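PDB 6OHB: guanine deaminase from Escherichia coli, which catalyses the zinc-dependent hydrolytic deamination of guanine to xanthine and ammonia in purine degradation. Local coordinates for residues Ala10-Phe15 and Val66-Gly71; Arg195-Gly200 and Tyr229-Val234; Thr339-Tyr344 and Val415-Gly420. All blocks are in the same frame, centred on the assembly; numbering follows the deposited sequence.

In the fold
Followed from the N terminus, the chain closes three loops in series, none enclosing or crossing another. Interaction 1 comes first: strand 8-12 pairs with strand 67-70, about fifty residues on, within the small beta domain that amidohydrolases carry beside their barrel. Interaction 2 follows inside the TIM-barrel domain, where the turn after helix 182-196 meets the turn that leads into strand 233-238. Interaction 3, some 71 residues wide, packs helix 336-349 against helix 409-419 next to the second subunit. Interactions 2 and 3 lie on opposite sides of the chain's centre, their own centres about 33 Å apart, and nowhere do the three contacts touch.

Interaction 1: Ala10-Phe15 and Val66-Gly71; sequences AVRGSF and VRDYRG
Parallel strands 8-12 and 67-70, the latter outermost within the chain, pair in a four-stranded sheet of the small beta domain. The ladder zigzags: Ala10 O takes Arg67 N at 2.8 Å, Arg67 O takes Arg12 N almost along its C=O axis, and Arg12 O takes Tyr69 N from above the carbonyl plane. Arg12 lies on the face shared with Asp68. Its CB rests on Val66 CG2 at 3.8 Å. With CG anti to the backbone N and the chain extended as far as NE, CD and NE then run past CD of Arg70. At the tip, the two guanidiniums lie flat on each other, planes 19° apart and centres 3.7 Å apart. Such a stack of like charges is presumably eased by carboxylates: Asp37 forms a salt bridge to Arg12 NE, while Arg70 grips Asp68 with NE on OD1 and NH2 on OD2. Trp53 adds a cation-pi contact to Arg12. On the other face, Val11 CG1 meets the Tyr69 ring edge at CD2, 3.7 Å away. Asp68 OD1 also closes an Asx turn, accepting Arg70 N at 3.2 Å from above the carboxylate plane, besides receiving Arg70 NE on its syn lone pair at 2.9 Å.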
ATOM      1  N   ALA A  10      12.205 -20.914 -26.511  1.00 30.81           N
ATOM      2  CA  ALA A  10      13.059 -21.232 -25.374  1.00 34.21           C
ATOM      3  C   ALA A  10      13.212 -20.012 -24.478  1.00 33.86           C
ATOM      4  O   ALA A  10      13.590 -18.935 -24.950  1.00 35.76           O
ATOM      5  CB  ALA A  10      14.436 -21.712 -25.840  1.00 41.36           C
ATOM      6  N   VAL A  11      12.945 -20.188 -23.185  1.00 31.32           N
ATOM      7  CA  VAL A  11      13.029 -19.118 -22.199  1.00 30.20           C
ATOM      8  C   VAL A  11      13.940 -19.587 -21.073  1.00 34.82           C
ATOM      9  O   VAL A  11      13.672 -20.612 -20.437  1.00 36.04           O
ATOM     10  CB  VAL A  11      11.646 -18.734 -21.643  1.00 36.57           C
ATOM     11  CG1 VAL A  11      11.794 -17.744 -20.503  1.00 29.66           C
ATOM     12  CG2 VAL A  11      10.755 -18.163 -22.747  1.00 31.93           C
ATOM     13  N   ARG A  12      15.000 -18.834 -20.808  1.00 34.09           N
ATOM     14  CA  ARG A  12      15.973 -19.197 -19.789  1.00 39.21           C
ATOM     15  C   ARG A  12      15.904 -18.233 -18.607  1.00 37.03           C
ATOM     16  O   ARG A  12      15.677 -17.031 -18.785  1.00 37.74           O
ATOM     17  CB  ARG A  12      17.382 -19.199 -20.384  1.00 36.60           C
ATOM     18  CG  ARG A  12      18.430 -19.717 -19.438  1.00 45.86           C
ATOM     19  CD  ARG A  12      19.811 -19.676 -20.052  1.00 39.92           C
ATOM     20  NE  ARG A  12      20.796 -20.195 -19.114  1.00 41.06           N
ATOM     21  CZ  ARG A  12      22.079 -20.361 -19.405  1.00 46.44           C
ATOM     22  NH1 ARG A  12      22.529 -20.050 -20.616  1.00 43.32           N
ATOM     23  NH2 ARG A  12      22.909 -20.842 -18.488  1.00 42.84           N
ATOM     24  N   GLY A  13      16.110 -18.754 -17.403  1.00 34.79           N
ATOM     25  CA  GLY A  13      16.230 -17.863 -16.259  1.00 32.85           C
ATOM     26  C   GLY A  13      15.951 -18.605 -14.964  1.00 34.65           C
ATOM     27  O   GLY A  13      16.030 -19.823 -14.905  1.00 34.62           O
ATOM     28  N   SER A  14      15.624 -17.831 -13.937  1.00 32.87           N
ATOM     29  CA  SER A  14      15.260 -18.367 -12.636  1.00 33.53           C
ATOM     30  C   SER A  14      13.745 -18.515 -12.577  1.00 35.84           C
ATOM     31  O   SER A  14      13.023 -17.627 -13.020  1.00 40.35           O
ATOM     32  CB  SER A  14      15.756 -17.443 -11.528  1.00 38.68           C
ATOM     33  OG  SER A  14      17.074 -17.781 -11.149  1.00 35.54           O
ATOM     34  N   PHE A  15      13.265 -19.639 -12.052  1.00 38.98           N
ATOM     35  CA  PHE A  15      11.845 -19.968 -12.068  1.00 36.95           C
ATOM     36  C   PHE A  15      11.396 -20.338 -10.666  1.00 38.40           C
ATOM     37  O   PHE A  15      12.161 -20.915  -9.886  1.00 42.90           O
ATOM     38  CB  PHE A  15      11.530 -21.159 -12.998  1.00 30.04           C
ATOM     39  CG  PHE A  15      11.754 -20.885 -14.453  1.00 33.79           C
ATOM     40  CD1 PHE A  15      13.025 -20.974 -15.007  1.00 29.03           C
ATOM     41  CD2 PHE A  15      10.695 -20.539 -15.266  1.00 29.74           C
ATOM     42  CE1 PHE A  15      13.224 -20.714 -16.347  1.00 29.91           C
ATOM     43  CE2 PHE A  15      10.887 -20.278 -16.604  1.00 26.18           C
ATOM     44  CZ  PHE A  15      12.148 -20.364 -17.147  1.00 33.74           C
ATOM     45  N   VAL A  66      17.367 -18.380 -27.752  1.00 42.53           N
ATOM     46  CA  VAL A  66      16.694 -18.434 -26.461  1.00 41.94           C
ATOM     47  C   VAL A  66      16.541 -17.023 -25.909  1.00 46.76           C
ATOM     48  O   VAL A  66      17.421 -16.170 -26.078  1.00 41.98           O
ATOM     49  CB  VAL A  66      17.472 -19.342 -25.487  1.00 43.67           C
ATOM     50  CG1 VAL A  66      18.922 -18.914 -25.410  1.00 46.31           C
ATOM     51  CG2 VAL A  66      16.836 -19.329 -24.102  1.00 45.43           C
ATOM     52  N   ARG A  67      15.379 -16.752 -25.314  1.00 40.54           N
ATOM     53  CA  ARG A  67      15.135 -15.499 -24.605  1.00 38.15           C
ATOM     54  C   ARG A  67      15.791 -15.605 -23.235  1.00 38.42           C
ATOM     55  O   ARG A  67      15.374 -16.418 -22.403  1.00 38.60           O
ATOM     56  CB  ARG A  67      13.639 -15.227 -24.486  1.00 32.89           C
ATOM     57  CG  ARG A  67      12.942 -15.100 -25.827  1.00 42.35           C
ATOM     58  CD  ARG A  67      11.898 -16.189 -25.997  1.00 46.51           C
ATOM     59  NE  ARG A  67      11.461 -16.323 -27.384  1.00 48.28           N
ATOM     60  CZ  ARG A  67      10.538 -15.556 -27.957  1.00 54.07           C
ATOM     61  NH1 ARG A  67       9.949 -14.586 -27.265  1.00 43.47           N
ATOM     62  NH2 ARG A  67      10.206 -15.758 -29.226  1.00 51.79           N
ATOM     63  N   ASP A  68      16.834 -14.809 -23.010  1.00 41.46           N
ATOM     64  CA  ASP A  68      17.691 -14.920 -21.830  1.00 35.63           C
ATOM     65  C   ASP A  68      17.229 -13.902 -20.785  1.00 41.37           C
ATOM     66  O   ASP A  68      17.545 -12.714 -20.876  1.00 38.73           O
ATOM     67  CB  ASP A  68      19.148 -14.708 -22.234  1.00 37.82           C
ATOM     68  CG  ASP A  68      20.118 -14.963 -21.100  1.00 45.54           C
ATOM     69  OD1 ASP A  68      19.667 -15.357 -20.003  1.00 43.57           O
ATOM     70  OD2 ASP A  68      21.335 -14.748 -21.303  1.00 43.26           O
ATOM     71  N   TYR A  69      16.479 -14.370 -19.787  1.00 35.71           N
ATOM     72  CA  TYR A  69      16.007 -13.521 -18.699  1.00 38.79           C
ATOM     73  C   TYR A  69      16.768 -13.780 -17.402  1.00 43.88           C
ATOM     74  O   TYR A  69      16.210 -13.637 -16.311  1.00 40.05           O
ATOM     75  CB  TYR A  69      14.508 -13.720 -18.476  1.00 31.06           C
ATOM     76  CG  TYR A  69      13.650 -13.325 -19.652  1.00 31.25           C
ATOM     77  CD1 TYR A  69      13.730 -12.048 -20.203  1.00 32.02           C
ATOM     78  CD2 TYR A  69      12.752 -14.226 -20.216  1.00 32.95           C
ATOM     79  CE1 TYR A  69      12.936 -11.679 -21.288  1.00 31.18           C
ATOM     80  CE2 TYR A  69      11.956 -13.868 -21.301  1.00 27.73           C
ATOM     81  CZ  TYR A  69      12.053 -12.593 -21.829  1.00 30.06           C
ATOM     82  OH  TYR A  69      11.268 -12.237 -22.904  1.00 37.95           O
ATOM     83  N   ARG A  70      18.041 -14.159 -17.505  1.00 45.22           N
ATOM     84  CA  ARG A  70      18.839 -14.403 -16.312  1.00 42.26           C
ATOM     85  C   ARG A  70      19.024 -13.113 -15.530  1.00 38.52           C
ATOM     86  O   ARG A  70      19.239 -12.044 -16.103  1.00 45.38           O
ATOM     87  CB  ARG A  70      20.190 -15.017 -16.687  1.00 43.10           C
ATOM     88  CG  ARG A  70      20.076 -16.503 -17.028  1.00 46.48           C
ATOM     89  CD  ARG A  70      21.408 -17.103 -17.440  1.00 46.69           C
ATOM     90  NE  ARG A  70      21.913 -16.523 -18.681  1.00 48.26           N
ATOM     91  CZ  ARG A  70      23.113 -16.780 -19.189  1.00 46.28           C
ATOM     92  NH1 ARG A  70      23.930 -17.616 -18.566  1.00 48.27           N
ATOM     93  NH2 ARG A  70      23.493 -16.205 -20.321  1.00 45.14           N
ATOM     94  N   GLY A  71      18.930 -13.220 -14.209  1.00 44.22           N
ATOM     95  CA  GLY A  71      18.853 -12.078 -13.332  1.00 37.93           C
ATOM     96  C   GLY A  71      17.439 -11.707 -12.940  1.00 35.27           C
ATOM     97  O   GLY A  71      17.251 -11.003 -11.942  1.00 35.92           O
TER
HETATM   98  O   HOH W   1      12.857 -18.775 -28.360  1.00 39.60           O
HETATM   99  O   HOH W   2      18.434 -16.176 -13.113  1.00 46.21           O

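Interaction 2: Arg195-Gly200 and Tyr229-Val234; sequences RWHKNG and YPDTWV
His197 sets CG anti to its backbone N (chi1 -172°), which carries the imidazole across to the turn 229-232, and Asp231 answers with CG in the crowded position between its backbone N and carbonyl carbon (chi1 69°). The ring and the carboxylate stand nearly perpendicular, and the bond from His197 NE2 to Asp231 OD1, 3.1 Å long, is weak and bent. ND1 accepts from the backbone N-H of Tyr204, so the pairing is consistent with a neutral ring protonated at NE2. Thr232 supplies the better-centred contact: its CG2 sits 3.5 Å from the His197 ring centroid, almost on the normal, a CH-pi contact over one face. Lys198 CG covers the opposite face, holding the imidazole between two aliphatic groups. From there the Lys198 chain bends at chi2, chi3 and chi4 to bring NZ to Asp231 OD2 at 3.1 Å, a salt bridge on the syn lone pair. The carboxylate thus shares its oxygens between two donors. Within the second turn, Tyr229 O accepts both Thr232 N and Thr232 OG1. The contact joins the turn closing helix 182-196 to the one between helix 216-228 and strand 233-238, neighbouring helix-to-strand connections of the amidohydrolase TIM barrel.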
ATOM      1  N   ARG A 195     -22.111 -16.991 -27.584  1.00 47.99           N
ATOM      2  CA  ARG A 195     -21.082 -16.388 -28.422  1.00 50.39           C
ATOM      3  C   ARG A 195     -19.674 -16.566 -27.870  1.00 52.99           C
ATOM      4  O   ARG A 195     -18.728 -16.722 -28.654  1.00 49.89           O
ATOM      5  CB  ARG A 195     -21.354 -14.891 -28.605  1.00 52.45           C
ATOM      6  CG  ARG A 195     -20.318 -14.176 -29.466  1.00 51.78           C
ATOM      7  CD  ARG A 195     -20.716 -12.738 -29.742  1.00 53.44           C
ATOM      8  N   TRP A 196     -19.513 -16.612 -26.546  1.00 47.00           N
ATOM      9  CA  TRP A 196     -18.191 -16.492 -25.948  1.00 48.40           C
ATOM     10  C   TRP A 196     -17.788 -17.650 -25.055  1.00 45.48           C
ATOM     11  O   TRP A 196     -16.588 -17.869 -24.880  1.00 42.80           O
ATOM     12  CB  TRP A 196     -18.091 -15.198 -25.118  1.00 47.59           C
ATOM     13  CG  TRP A 196     -18.212 -13.925 -25.913  1.00 44.94           C
ATOM     14  CD1 TRP A 196     -19.212 -13.003 -25.827  1.00 47.29           C
ATOM     15  CD2 TRP A 196     -17.294 -13.431 -26.898  1.00 44.32           C
ATOM     16  NE1 TRP A 196     -18.982 -11.969 -26.702  1.00 47.44           N
ATOM     17  CE2 TRP A 196     -17.811 -12.207 -27.372  1.00 46.87           C
ATOM     18  CE3 TRP A 196     -16.089 -13.905 -27.428  1.00 45.77           C
ATOM     19  CZ2 TRP A 196     -17.165 -11.450 -28.350  1.00 48.31           C
ATOM     20  CZ3 TRP A 196     -15.448 -13.153 -28.398  1.00 44.65           C
ATOM     21  CH2 TRP A 196     -15.989 -11.939 -28.848  1.00 49.45           C
ATOM     22  N   HIS A 197     -18.734 -18.380 -24.466  1.00 37.67           N
ATOM     23  CA  HIS A 197     -18.348 -19.460 -23.570  1.00 44.03           C
ATOM     24  C   HIS A 197     -17.596 -20.536 -24.349  1.00 50.84           C
ATOM     25  O   HIS A 197     -18.080 -21.041 -25.366  1.00 48.24           O
ATOM     26  CB  HIS A 197     -19.570 -20.051 -22.867  1.00 47.37           C
ATOM     27  CG  HIS A 197     -19.224 -21.043 -21.802  1.00 50.70           C
ATOM     28  ND1 HIS A 197     -18.342 -20.758 -20.782  1.00 47.69           N
ATOM     29  CD2 HIS A 197     -19.630 -22.320 -21.603  1.00 45.78           C
ATOM     30  CE1 HIS A 197     -18.221 -21.816 -19.999  1.00 47.86           C
ATOM     31  NE2 HIS A 197     -18.993 -22.777 -20.474  1.00 47.23           N
ATOM     32  N   LYS A 198     -16.398 -20.870 -23.865  1.00 46.45           N
ATOM     33  CA  LYS A 198     -15.476 -21.791 -24.534  1.00 48.99           C
ATOM     34  C   LYS A 198     -15.121 -21.326 -25.947  1.00 48.16           C
ATOM     35  O   LYS A 198     -14.756 -22.133 -26.805  1.00 45.39           O
ATOM     36  CB  LYS A 198     -16.043 -23.217 -24.563  1.00 46.65           C
ATOM     37  CG  LYS A 198     -16.268 -23.830 -23.177  1.00 53.95           C
ATOM     38  CD  LYS A 198     -15.897 -25.313 -23.147  1.00 64.73           C
ATOM     39  CE  LYS A 198     -16.756 -26.142 -24.099  1.00 68.57           C
ATOM     40  NZ  LYS A 198     -18.077 -26.514 -23.507  1.00 68.19           N
ATOM     41  N   ASN A 199     -15.169 -20.016 -26.192  1.00 42.98           N
ATOM     42  CA  ASN A 199     -14.617 -19.437 -27.419  1.00 47.13           C
ATOM     43  C   ASN A 199     -13.127 -19.206 -27.194  1.00 44.97           C
ATOM     44  O   ASN A 199     -12.722 -18.246 -26.535  1.00 43.76           O
ATOM     45  CB  ASN A 199     -15.344 -18.147 -27.782  1.00 46.52           C
ATOM     46  CG  ASN A 199     -14.878 -17.552 -29.103  1.00 48.65           C
ATOM     47  OD1 ASN A 199     -13.786 -17.843 -29.586  1.00 51.57           O
ATOM     48  ND2 ASN A 199     -15.710 -16.699 -29.685  1.00 53.45           N
ATOM     49  N   GLY A 200     -12.304 -20.089 -27.745  1.00 45.92           N
ATOM     50  CA  GLY A 200     -10.887 -20.056 -27.430  1.00 39.36           C
ATOM     51  C   GLY A 200     -10.682 -20.397 -25.967  1.00 44.30           C
ATOM     52  O   GLY A 200     -11.206 -21.395 -25.459  1.00 47.91           O
ATOM     53  N   TYR A 229     -26.421 -24.526 -18.621  1.00 58.07           N
ATOM     54  CA  TYR A 229     -24.999 -24.503 -18.958  1.00 54.50           C
ATOM     55  C   TYR A 229     -24.200 -24.812 -17.702  1.00 51.92           C
ATOM     56  O   TYR A 229     -23.616 -23.914 -17.083  1.00 55.37           O
ATOM     57  CB  TYR A 229     -24.604 -23.162 -19.570  1.00 52.89           C
ATOM     58  CG  TYR A 229     -25.411 -22.839 -20.798  1.00 52.94           C
ATOM     59  CD1 TYR A 229     -25.057 -23.359 -22.033  1.00 51.68           C
ATOM     60  CD2 TYR A 229     -26.536 -22.030 -20.722  1.00 57.45           C
ATOM     61  CE1 TYR A 229     -25.794 -23.075 -23.161  1.00 59.43           C
ATOM     62  CE2 TYR A 229     -27.281 -21.739 -21.848  1.00 57.26           C
ATOM     63  CZ  TYR A 229     -26.905 -22.265 -23.065  1.00 58.15           C
ATOM     64  OH  TYR A 229     -27.639 -21.985 -24.195  1.00 62.63           O
ATOM     65  N   PRO A 230     -24.135 -26.085 -17.307  1.00 55.52           N
ATOM     66  CA  PRO A 230     -23.516 -26.415 -16.014  1.00 53.80           C
ATOM     67  C   PRO A 230     -22.029 -26.123 -15.958  1.00 51.30           C
ATOM     68  O   PRO A 230     -21.473 -26.082 -14.855  1.00 56.92           O
ATOM     69  CB  PRO A 230     -23.790 -27.920 -15.860  1.00 56.95           C
ATOM     70  CG  PRO A 230     -24.802 -28.264 -16.919  1.00 52.26           C
ATOM     71  CD  PRO A 230     -24.614 -27.281 -18.020  1.00 52.66           C
ATOM     72  N   ASP A 231     -21.365 -25.922 -17.094  1.00 51.27           N
ATOM     73  CA  ASP A 231     -19.934 -25.653 -17.101  1.00 51.84           C
ATOM     74  C   ASP A 231     -19.617 -24.164 -17.209  1.00 50.66           C
ATOM     75  O   ASP A 231     -18.462 -23.804 -17.449  1.00 51.21           O
ATOM     76  CB  ASP A 231     -19.238 -26.449 -18.214  1.00 51.97           C
ATOM     77  CG  ASP A 231     -19.585 -25.964 -19.608  1.00 49.12           C
ATOM     78  OD1 ASP A 231     -20.628 -25.303 -19.790  1.00 59.85           O
ATOM     79  OD2 ASP A 231     -18.809 -26.262 -20.537  1.00 61.14           O
ATOM     80  N   THR A 232     -20.608 -23.294 -17.038  1.00 51.40           N
ATOM     81  CA  THR A 232     -20.288 -21.885 -16.893  1.00 53.04           C
ATOM     82  C   THR A 232     -19.935 -21.589 -15.438  1.00 49.25           C
ATOM     83  O   THR A 232     -20.122 -22.412 -14.538  1.00 45.39           O
ATOM     84  CB  THR A 232     -21.448 -20.990 -17.339  1.00 47.07           C
ATOM     85  OG1 THR A 232     -22.650 -21.381 -16.662  1.00 51.04           O
ATOM     86  CG2 THR A 232     -21.648 -21.066 -18.843  1.00 46.80           C
ATOM     87  N   TRP A 233     -19.407 -20.398 -15.213  1.00 51.17           N
ATOM     88  CA  TRP A 233     -19.089 -19.993 -13.858  1.00 50.94           C
ATOM     89  C   TRP A 233     -20.263 -19.233 -13.251  1.00 46.75           C
ATOM     90  O   TRP A 233     -21.159 -18.756 -13.953  1.00 41.15           O
ATOM     91  CB  TRP A 233     -17.812 -19.144 -13.845  1.00 46.83           C
ATOM     92  CG  TRP A 233     -16.565 -19.983 -13.757  1.00 46.07           C
ATOM     93  CD1 TRP A 233     -15.684 -20.029 -12.720  1.00 49.16           C
ATOM     94  CD2 TRP A 233     -16.082 -20.917 -14.735  1.00 38.36           C
ATOM     95  NE1 TRP A 233     -14.680 -20.926 -12.990  1.00 45.03           N
ATOM     96  CE2 TRP A 233     -14.903 -21.486 -14.220  1.00 43.73           C
ATOM     97  CE3 TRP A 233     -16.535 -21.328 -15.994  1.00 46.25           C
ATOM     98  CZ2 TRP A 233     -14.165 -22.446 -14.922  1.00 45.68           C
ATOM     99  CZ3 TRP A 233     -15.800 -22.281 -16.694  1.00 42.05           C
ATOM    100  CH2 TRP A 233     -14.630 -22.826 -16.154  1.00 41.19           C
ATOM    101  N   VAL A 234     -20.262 -19.154 -11.924  1.00 48.20           N
ATOM    102  CA  VAL A 234     -21.163 -18.285 -11.179  1.00 45.49           C
ATOM    103  C   VAL A 234     -20.294 -17.326 -10.381  1.00 48.22           C
ATOM    104  O   VAL A 234     -19.291 -17.739  -9.792  1.00 46.17           O
ATOM    105  CB  VAL A 234     -22.098 -19.086 -10.248  1.00 50.85           C
ATOM    106  CG1 VAL A 234     -22.927 -18.149  -9.387  1.00 42.74           C
ATOM    107  CG2 VAL A 234     -22.988 -20.024 -11.061  1.00 49.66           C
TER

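Interaction 3: Thr339-Tyr344 and Val415-Gly420; sequences TLNEAY and VMMTLG
The short helical segments 339-344 and 415-419 pass almost at right angles, 93° between their directions, with axes 8.3 Å apart at closest approach and the backbones nearest at Asn341 and Thr418. Met417 does most of the bridging. Its CG is anti to the backbone N and its chi2 is close to anti as well, so the chain reaches straight out from its own helix before folding at chi3 (73°). CG lies against Leu340 CB at 3.7 Å, and SD passes along the same residue, near both its CB and its carbonyl O. The bend then lays the methyl group against Tyr344, where CE touches CB at 3.9 Å and meets the near part of the ring, CG and CD2, obliquely. The sulfur arm therefore crosses the successive helical turns that present Leu340 and Tyr344. Helix 336-349, which follows barrel strand 321-324 of the amidohydrolase TIM barrel, is thereby joined to helix 409-419, which comes between strands 388-391 and 425-430 in the sequence. Ala359 of helix 356-363 touches both Leu340 and Met417, adding a third helix to this packing, and Phe414 sets its ring edge-to-face with that of Tyr344. Asn341, its CG anti to its backbone N, meets the second helix at the closest backbone approach by packing alone: CB sits 3.5 Å from Met417 O, while OD1 comes to 3.4 Å from Thr418 CG2, the two side chains crossing at about a right angle. That amide oxygen finds its hydrogen bond at Tyr304 OH of the second subunit, so the residue also faces the dimer interface. Thr418 holds OG1 in the crowded position between its backbone N and carbonyl carbon (chi1 58°), bonded to Phe414 O, which fixes CG2 beside Asn341 OD1.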
ATOM      1  N   THR A 339      -1.796  -6.311  -3.616  1.00 33.60           N
ATOM      2  CA  THR A 339      -2.961  -6.973  -3.025  1.00 36.89           C
ATOM      3  C   THR A 339      -2.545  -7.922  -1.909  1.00 36.72           C
ATOM      4  O   THR A 339      -3.176  -7.965  -0.845  1.00 41.93           O
ATOM      5  CB  THR A 339      -3.756  -7.722  -4.096  1.00 41.27           C
ATOM      6  OG1 THR A 339      -4.148  -6.809  -5.126  1.00 38.94           O
ATOM      7  CG2 THR A 339      -5.002  -8.352  -3.494  1.00 41.24           C
ATOM      8  N   LEU A 340      -1.480  -8.692  -2.133  1.00 41.31           N
ATOM      9  CA  LEU A 340      -1.007  -9.599  -1.097  1.00 39.29           C
ATOM     10  C   LEU A 340      -0.404  -8.828   0.070  1.00 33.56           C
ATOM     11  O   LEU A 340      -0.504  -9.266   1.218  1.00 40.84           O
ATOM     12  CB  LEU A 340       0.007 -10.578  -1.679  1.00 34.77           C
ATOM     13  CG  LEU A 340      -0.513 -11.537  -2.750  1.00 42.28           C
ATOM     14  CD1 LEU A 340       0.661 -12.187  -3.475  1.00 39.43           C
ATOM     15  CD2 LEU A 340      -1.434 -12.589  -2.142  1.00 38.64           C
ATOM     16  N   ASN A 341       0.224  -7.684  -0.199  1.00 36.78           N
ATOM     17  CA  ASN A 341       0.663  -6.815   0.893  1.00 43.34           C
ATOM     18  C   ASN A 341      -0.512  -6.406   1.786  1.00 38.90           C
ATOM     19  O   ASN A 341      -0.423  -6.458   3.028  1.00 40.90           O
ATOM     20  CB  ASN A 341       1.354  -5.580   0.317  1.00 39.06           C
ATOM     21  CG  ASN A 341       2.270  -4.905   1.316  1.00 55.03           C
ATOM     22  OD1 ASN A 341       2.962  -5.566   2.090  1.00 54.68           O
ATOM     23  ND2 ASN A 341       2.275  -3.577   1.306  1.00 46.85           N
ATOM     24  N   GLU A 342      -1.634  -6.022   1.169  1.00 35.45           N
ATOM     25  CA  GLU A 342      -2.800  -5.635   1.964  1.00 43.85           C
ATOM     26  C   GLU A 342      -3.381  -6.829   2.712  1.00 39.90           C
ATOM     27  O   GLU A 342      -3.815  -6.698   3.867  1.00 41.50           O
ATOM     28  CB  GLU A 342      -3.867  -4.995   1.076  1.00 37.73           C
ATOM     29  CG  GLU A 342      -3.407  -3.733   0.367  1.00 49.65           C
ATOM     30  CD  GLU A 342      -3.105  -2.597   1.327  1.00 58.33           C
ATOM     31  OE1 GLU A 342      -3.915  -2.368   2.249  1.00 56.08           O
ATOM     32  OE2 GLU A 342      -2.059  -1.933   1.153  1.00 61.76           O
ATOM     33  N   ALA A 343      -3.387  -8.003   2.075  1.00 33.72           N
ATOM     34  CA  ALA A 343      -3.826  -9.214   2.759  1.00 35.82           C
ATOM     35  C   ALA A 343      -2.955  -9.499   3.971  1.00 37.34           C
ATOM     36  O   ALA A 343      -3.455  -9.898   5.029  1.00 42.84           O
ATOM     37  CB  ALA A 343      -3.808 -10.401   1.798  1.00 36.48           C
ATOM     38  N   TYR A 344      -1.643  -9.308   3.828  1.00 31.25           N
ATOM     39  CA  TYR A 344      -0.732  -9.499   4.948  1.00 32.87           C
ATOM     40  C   TYR A 344      -1.073  -8.561   6.105  1.00 40.84           C
ATOM     41  O   TYR A 344      -1.060  -8.975   7.270  1.00 40.38           O
ATOM     42  CB  TYR A 344       0.710  -9.296   4.479  1.00 34.31           C
ATOM     43  CG  TYR A 344       1.740  -9.527   5.558  1.00 44.62           C
ATOM     44  CD1 TYR A 344       2.124  -8.498   6.419  1.00 44.63           C
ATOM     45  CD2 TYR A 344       2.325 -10.776   5.726  1.00 43.80           C
ATOM     46  CE1 TYR A 344       3.065  -8.711   7.419  1.00 50.71           C
ATOM     47  CE2 TYR A 344       3.267 -10.999   6.718  1.00 46.44           C
ATOM     48  CZ  TYR A 344       3.632  -9.965   7.561  1.00 54.92           C
ATOM     49  OH  TYR A 344       4.569 -10.189   8.547  1.00 63.12           O
ATOM     50  N   VAL A 415      10.131  -9.517   0.186  1.00 48.20           N
ATOM     51  CA  VAL A 415      10.585  -8.240  -0.363  1.00 45.35           C
ATOM     52  C   VAL A 415       9.752  -7.876  -1.581  1.00 48.14           C
ATOM     53  O   VAL A 415       9.251  -6.750  -1.713  1.00 51.16           O
ATOM     54  CB  VAL A 415      12.082  -8.313  -0.718  1.00 43.22           C
ATOM     55  CG1 VAL A 415      12.489  -7.141  -1.614  1.00 35.54           C
ATOM     56  CG2 VAL A 415      12.934  -8.367   0.533  1.00 40.01           C
ATOM     57  N   MET A 416       9.573  -8.845  -2.480  1.00 45.45           N
ATOM     58  CA  MET A 416       8.755  -8.620  -3.667  1.00 46.28           C
ATOM     59  C   MET A 416       7.323  -8.242  -3.290  1.00 52.40           C
ATOM     60  O   MET A 416       6.711  -7.372  -3.924  1.00 46.61           O
ATOM     61  CB  MET A 416       8.778  -9.873  -4.527  1.00 43.76           C
ATOM     62  CG  MET A 416       8.374  -9.687  -5.960  1.00 56.95           C
ATOM     63  SD  MET A 416       8.960 -11.123  -6.868  1.00 64.56           S
ATOM     64  CE  MET A 416       7.883 -12.382  -6.184  1.00 36.41           C
ATOM     65  N   MET A 417       6.778  -8.877  -2.251  1.00 48.51           N
ATOM     66  CA  MET A 417       5.386  -8.642  -1.881  1.00 43.37           C
ATOM     67  C   MET A 417       5.196  -7.260  -1.271  1.00 48.80           C
ATOM     68  O   MET A 417       4.201  -6.581  -1.546  1.00 41.94           O
ATOM     69  CB  MET A 417       4.927  -9.713  -0.897  1.00 44.53           C
ATOM     70  CG  MET A 417       3.459  -9.669  -0.551  1.00 49.75           C
ATOM     71  SD  MET A 417       3.094 -10.770   0.830  1.00 53.22           S
ATOM     72  CE  MET A 417       3.821  -9.839   2.177  1.00 47.83           C
ATOM     73  N   THR A 418       6.135  -6.825  -0.441  1.00 45.55           N
ATOM     74  CA  THR A 418       5.930  -5.584   0.288  1.00 48.21           C
ATOM     75  C   THR A 418       6.384  -4.363  -0.494  1.00 54.28           C
ATOM     76  O   THR A 418       5.866  -3.266  -0.259  1.00 53.28           O
ATOM     77  CB  THR A 418       6.657  -5.624   1.636  1.00 53.13           C
ATOM     78  OG1 THR A 418       8.058  -5.847   1.427  1.00 49.04           O
ATOM     79  CG2 THR A 418       6.083  -6.730   2.519  1.00 46.72           C
ATOM     80  N   LEU A 419       7.330  -4.519  -1.421  1.00 50.20           N
ATOM     81  CA  LEU A 419       7.861  -3.384  -2.163  1.00 47.09           C
ATOM     82  C   LEU A 419       7.517  -3.412  -3.639  1.00 49.43           C
ATOM     83  O   LEU A 419       7.839  -2.456  -4.352  1.00 53.17           O
ATOM     84  CB  LEU A 419       9.384  -3.324  -2.012  1.00 52.99           C
ATOM     85  CG  LEU A 419       9.968  -2.453  -0.907  1.00 58.25           C
ATOM     86  CD1 LEU A 419       9.163  -2.591   0.378  1.00 54.38           C
ATOM     87  CD2 LEU A 419      11.414  -2.860  -0.690  1.00 43.75           C
ATOM     88  N   GLY A 420       6.871  -4.470  -4.117  1.00 52.28           N
ATOM     89  CA  GLY A 420       6.669  -4.649  -5.542  1.00 51.22           C
ATOM     90  C   GLY A 420       5.449  -3.899  -6.045  1.00 44.48           C
ATOM     91  O   GLY A 420       4.431  -3.806  -5.364  1.00 49.33           O
TER